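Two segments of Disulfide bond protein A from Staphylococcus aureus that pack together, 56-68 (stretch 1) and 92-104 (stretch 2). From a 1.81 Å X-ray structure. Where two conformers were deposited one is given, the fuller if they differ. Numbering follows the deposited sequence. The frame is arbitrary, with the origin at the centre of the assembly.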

# COMPACT_ATOMS: atom_id res chain seq x y z
N PHE A 56 11.40 2.82 -3.99
CA PHE A 56 12.60 3.57 -4.34
C PHE A 56 13.56 3.88 -3.20
O PHE A 56 14.59 4.51 -3.43
CB PHE A 56 12.19 4.89 -5.01
CG PHE A 56 11.57 5.88 -4.05
CD1 PHE A 56 12.31 6.94 -3.55
CD2 PHE A 56 10.24 5.74 -3.65
CE1 PHE A 56 11.75 7.85 -2.65
CE2 PHE A 56 9.67 6.65 -2.75
CZ PHE A 56 10.42 7.71 -2.25
N LEU A 57 13.24 3.44 -1.99
CA LEU A 57 14.10 3.75 -0.85
C LEU A 57 15.00 2.61 -0.35
O LEU A 57 15.27 2.51 0.85
CB LEU A 57 13.24 4.29 0.29
CG LEU A 57 12.61 5.65 -0.03
CD1 LEU A 57 11.65 6.07 1.07
CD2 LEU A 57 13.71 6.69 -0.21
N GLY A 58 15.48 1.77 -1.25
CA GLY A 58 16.34 0.68 -0.84
C GLY A 58 15.95 -0.64 -1.47
O GLY A 58 14.82 -0.82 -1.91
N LYS A 59 16.89 -1.59 -1.49
CA LYS A 59 16.65 -2.89 -2.09
C LYS A 59 15.57 -3.69 -1.38
O LYS A 59 15.02 -4.63 -1.94
CB LYS A 59 17.95 -3.71 -2.14
CG LYS A 59 18.65 -3.82 -0.81
CD LYS A 59 19.97 -4.58 -0.90
CE LYS A 59 19.79 -6.10 -0.89
NZ LYS A 59 19.39 -6.66 -2.21
N ASP A 60 15.26 -3.33 -0.14
CA ASP A 60 14.23 -4.03 0.61
C ASP A 60 12.83 -3.46 0.35
O ASP A 60 11.83 -4.08 0.72
CB ASP A 60 14.55 -3.99 2.11
CG ASP A 60 14.66 -2.58 2.65
OD1 ASP A 60 15.35 -1.75 2.03
OD2 ASP A 60 14.06 -2.32 3.71
N SER A 61 12.77 -2.29 -0.28
CA SER A 61 11.48 -1.66 -0.59
C SER A 61 10.62 -2.56 -1.46
O SER A 61 9.43 -2.74 -1.20
CB SER A 61 11.69 -0.32 -1.32
OG SER A 61 11.91 0.74 -0.41
N ILE A 62 11.22 -3.12 -2.50
CA ILE A 62 10.51 -3.99 -3.43
C ILE A 62 10.05 -5.27 -2.75
O ILE A 62 9.01 -5.84 -3.12
CB ILE A 62 11.41 -4.33 -4.65
CG1 ILE A 62 10.57 -4.96 -5.76
CG2 ILE A 62 12.53 -5.29 -4.23
CD1 ILE A 62 9.55 -4.00 -6.38
N VAL A 63 10.81 -5.74 -1.77
CA VAL A 63 10.45 -6.96 -1.06
C VAL A 63 9.18 -6.69 -0.26
O VAL A 63 8.25 -7.50 -0.24
CB VAL A 63 11.57 -7.43 -0.10
CG1 VAL A 63 11.15 -8.71 0.60
CG2 VAL A 63 12.86 -7.68 -0.88
N GLY A 64 9.15 -5.54 0.41
CA GLY A 64 7.98 -5.17 1.19
C GLY A 64 6.78 -5.02 0.27
O GLY A 64 5.66 -5.41 0.62
N SER A 65 7.01 -4.48 -0.92
CA SER A 65 5.95 -4.29 -1.90
C SER A 65 5.38 -5.62 -2.36
O SER A 65 4.17 -5.76 -2.51
CB SER A 65 6.46 -3.51 -3.11
OG SER A 65 5.41 -3.28 -4.04
N ARG A 66 6.25 -6.61 -2.59
CA ARG A 66 5.79 -7.93 -3.00
C ARG A 66 4.88 -8.56 -1.93
O ARG A 66 3.81 -9.06 -2.24
CB ARG A 66 6.98 -8.86 -3.25
CG ARG A 66 7.84 -8.49 -4.44
CD ARG A 66 9.15 -9.25 -4.42
NE ARG A 66 10.06 -8.81 -5.47
CZ ARG A 66 11.38 -8.91 -5.41
NH1 ARG A 66 11.96 -9.43 -4.33
NH2 ARG A 66 12.13 -8.48 -6.42
N ALA A 67 5.33 -8.54 -0.68
CA ALA A 67 4.55 -9.12 0.41
C ALA A 67 3.21 -8.41 0.50
O ALA A 67 2.17 -9.04 0.69
CB ALA A 67 5.30 -8.99 1.73
N SER A 68 3.24 -7.09 0.34
CA SER A 68 2.04 -6.27 0.39
C SER A 68 1.05 -6.69 -0.70
O SER A 68 -0.14 -6.87 -0.44
CB SER A 68 2.41 -4.79 0.22
OG SER A 68 1.26 -3.96 0.28
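Stretch 2 (92-104) DENKEWLTKELLD

How does stretch 2 run relative to stretch 1? The two travel in the same general direction, with Leu57 nearest Glu93, Asp60 nearest Leu98 and Ala67 nearest Leu103. Stretch 2 begins with a type I beta turn from Asp92 to Lys95, continues as an irregular segment to Thr99, and enters a helix at Lys100. That helix crosses the one in stretch 1 at -25°, their axes coming within 10.4 Å.

What meets the loop at the start of stretch 1? Leu57 points toward the turn, and its CD2 lies 3.7 Å from Glu93 OE2, so the carboxylate end of Glu93 rests against an apolar side chain. Gly58 follows with backbone angles (134/160) that call for glycine. Next, the aliphatic part of Lys59 approaches Glu96, with CD of Lys59 3.0 Å from OE2 of Glu96.

Why does Asp60 hold the centre of the contact? Its buried side chain points toward the irregular segment and accepts the one hydrogen bond between the stretches, from Leu98 N to Asp60 OD2 at 2.9 Å with an angle of 160°. Asp60 OD2 also lies 3.2 Å from Trp97 N, but the angle there is too poor for a bond. Asp60 thus ties down the backbone just before the second helix begins.

How do the helices pack beyond that anchor? Leu98 points toward the first helix, its CD1 4.0 Å from Ser61 CA. Further on, Leu103 bridges successive turns, its CD1 3.7 Å from both Val63 CG1 and Gly64 CA. Gly64 CA is also 4.2 Å from Leu98 CD1; a CB on Gly64 would clash with that CD1, so the bare backbone leaves it room. Both CD1 and CD2 of Leu103 are 4.1 Å from Ala67 CB. Thr99 caps the second helix, its OG1 accepting from Leu102 N at 3.1 Å.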

# COMPACT_ATOMS: atom_id res chain seq x y z
N ASP A 92 14.37 3.59 10.25
CA ASP A 92 15.13 4.57 9.49
C ASP A 92 15.12 4.09 8.05
O ASP A 92 15.33 2.91 7.79
CB ASP A 92 16.57 4.64 9.99
CG ASP A 92 17.34 5.80 9.38
OD1 ASP A 92 17.07 6.95 9.78
OD2 ASP A 92 18.19 5.56 8.50
N GLU A 93 14.90 5.01 7.11
CA GLU A 93 14.85 4.64 5.70
C GLU A 93 16.20 4.19 5.15
O GLU A 93 16.26 3.64 4.05
CB GLU A 93 14.31 5.80 4.88
CG GLU A 93 15.27 6.96 4.75
CD GLU A 93 14.58 8.18 4.19
OE1 GLU A 93 13.97 8.92 4.98
OE2 GLU A 93 14.64 8.38 2.96
N ASN A 94 17.27 4.43 5.89
CA ASN A 94 18.60 4.02 5.44
C ASN A 94 18.88 2.57 5.83
O ASN A 94 19.87 1.98 5.40
CB ASN A 94 19.67 4.95 5.99
CG ASN A 94 19.62 6.33 5.36
OD1 ASN A 94 19.60 6.46 4.14
ND2 ASN A 94 19.60 7.36 6.20
N LYS A 95 17.99 2.01 6.64
CA LYS A 95 18.11 0.62 7.07
C LYS A 95 17.25 -0.24 6.15
O LYS A 95 16.20 0.19 5.69
CB LYS A 95 17.58 0.44 8.49
CG LYS A 95 18.40 1.08 9.60
CD LYS A 95 17.66 0.93 10.92
CE LYS A 95 18.48 1.40 12.11
NZ LYS A 95 19.64 0.50 12.37
N GLU A 96 17.71 -1.46 5.88
CA GLU A 96 16.94 -2.38 5.06
C GLU A 96 16.10 -3.19 6.05
O GLU A 96 16.28 -4.39 6.20
CB GLU A 96 17.86 -3.31 4.27
CG GLU A 96 18.95 -2.60 3.49
CD GLU A 96 19.74 -3.53 2.59
OE1 GLU A 96 19.79 -4.74 2.89
OE2 GLU A 96 20.32 -3.05 1.60
N TRP A 97 15.19 -2.50 6.73
CA TRP A 97 14.34 -3.12 7.73
C TRP A 97 13.23 -4.02 7.20
O TRP A 97 12.65 -4.80 7.95
CB TRP A 97 13.74 -2.06 8.66
CG TRP A 97 12.84 -1.07 7.97
CD1 TRP A 97 13.22 0.06 7.29
CD2 TRP A 97 11.41 -1.12 7.89
NE1 TRP A 97 12.11 0.72 6.81
CE2 TRP A 97 10.99 0.01 7.16
CE3 TRP A 97 10.44 -2.01 8.37
CZ2 TRP A 97 9.63 0.28 6.90
CZ3 TRP A 97 9.10 -1.75 8.11
CH2 TRP A 97 8.71 -0.61 7.38
N LEU A 98 12.91 -3.90 5.91
CA LEU A 98 11.85 -4.73 5.33
C LEU A 98 12.40 -6.11 4.96
O LEU A 98 12.46 -6.49 3.79
CB LEU A 98 11.24 -4.06 4.09
CG LEU A 98 10.33 -2.86 4.38
CD1 LEU A 98 10.06 -2.09 3.10
CD2 LEU A 98 9.03 -3.36 5.00
N THR A 99 12.80 -6.86 5.98
CA THR A 99 13.34 -8.20 5.81
C THR A 99 12.22 -9.22 5.69
O THR A 99 11.08 -8.95 6.07
CB THR A 99 14.22 -8.58 7.01
OG1 THR A 99 13.40 -8.65 8.19
CG2 THR A 99 15.31 -7.53 7.24
N LYS A 100 12.53 -10.40 5.18
CA LYS A 100 11.53 -11.44 5.04
C LYS A 100 11.08 -11.90 6.42
O LYS A 100 9.94 -12.33 6.61
CB LYS A 100 12.09 -12.61 4.24
CG LYS A 100 12.42 -12.24 2.80
CD LYS A 100 12.91 -13.43 2.00
CE LYS A 100 13.26 -13.02 0.58
NZ LYS A 100 13.84 -14.15 -0.19
N GLU A 101 11.98 -11.80 7.40
CA GLU A 101 11.66 -12.19 8.76
C GLU A 101 10.56 -11.28 9.29
O GLU A 101 9.56 -11.74 9.82
CB GLU A 101 12.89 -12.06 9.67
CG GLU A 101 12.66 -12.59 11.09
CD GLU A 101 13.74 -12.17 12.07
OE1 GLU A 101 14.89 -11.95 11.63
OE2 GLU A 101 13.45 -12.09 13.28
N LEU A 102 10.76 -9.97 9.16
CA LEU A 102 9.78 -9.00 9.64
C LEU A 102 8.48 -9.10 8.85
O LEU A 102 7.39 -9.04 9.42
CB LEU A 102 10.34 -7.58 9.55
CG LEU A 102 9.39 -6.46 9.99
CD1 LEU A 102 10.19 -5.28 10.53
CD2 LEU A 102 8.51 -6.02 8.82
N LEU A 103 8.59 -9.25 7.53
CA LEU A 103 7.38 -9.36 6.71
C LEU A 103 6.59 -10.62 7.05
O LEU A 103 5.36 -10.57 7.18
CB LEU A 103 7.75 -9.32 5.22
CG LEU A 103 8.26 -7.93 4.80
CD1 LEU A 103 8.91 -8.01 3.43
CD2 LEU A 103 7.10 -6.94 4.79
N ASP A 104 7.26 -11.75 7.22
CA ASP A 104 6.55 -12.98 7.56
C ASP A 104 5.86 -12.77 8.91
O ASP A 104 4.71 -13.18 9.10
CB ASP A 104 7.51 -14.17 7.65
CG ASP A 104 8.02 -14.62 6.29
OD1 ASP A 104 7.55 -14.08 5.27
OD2 ASP A 104 8.88 -15.52 6.24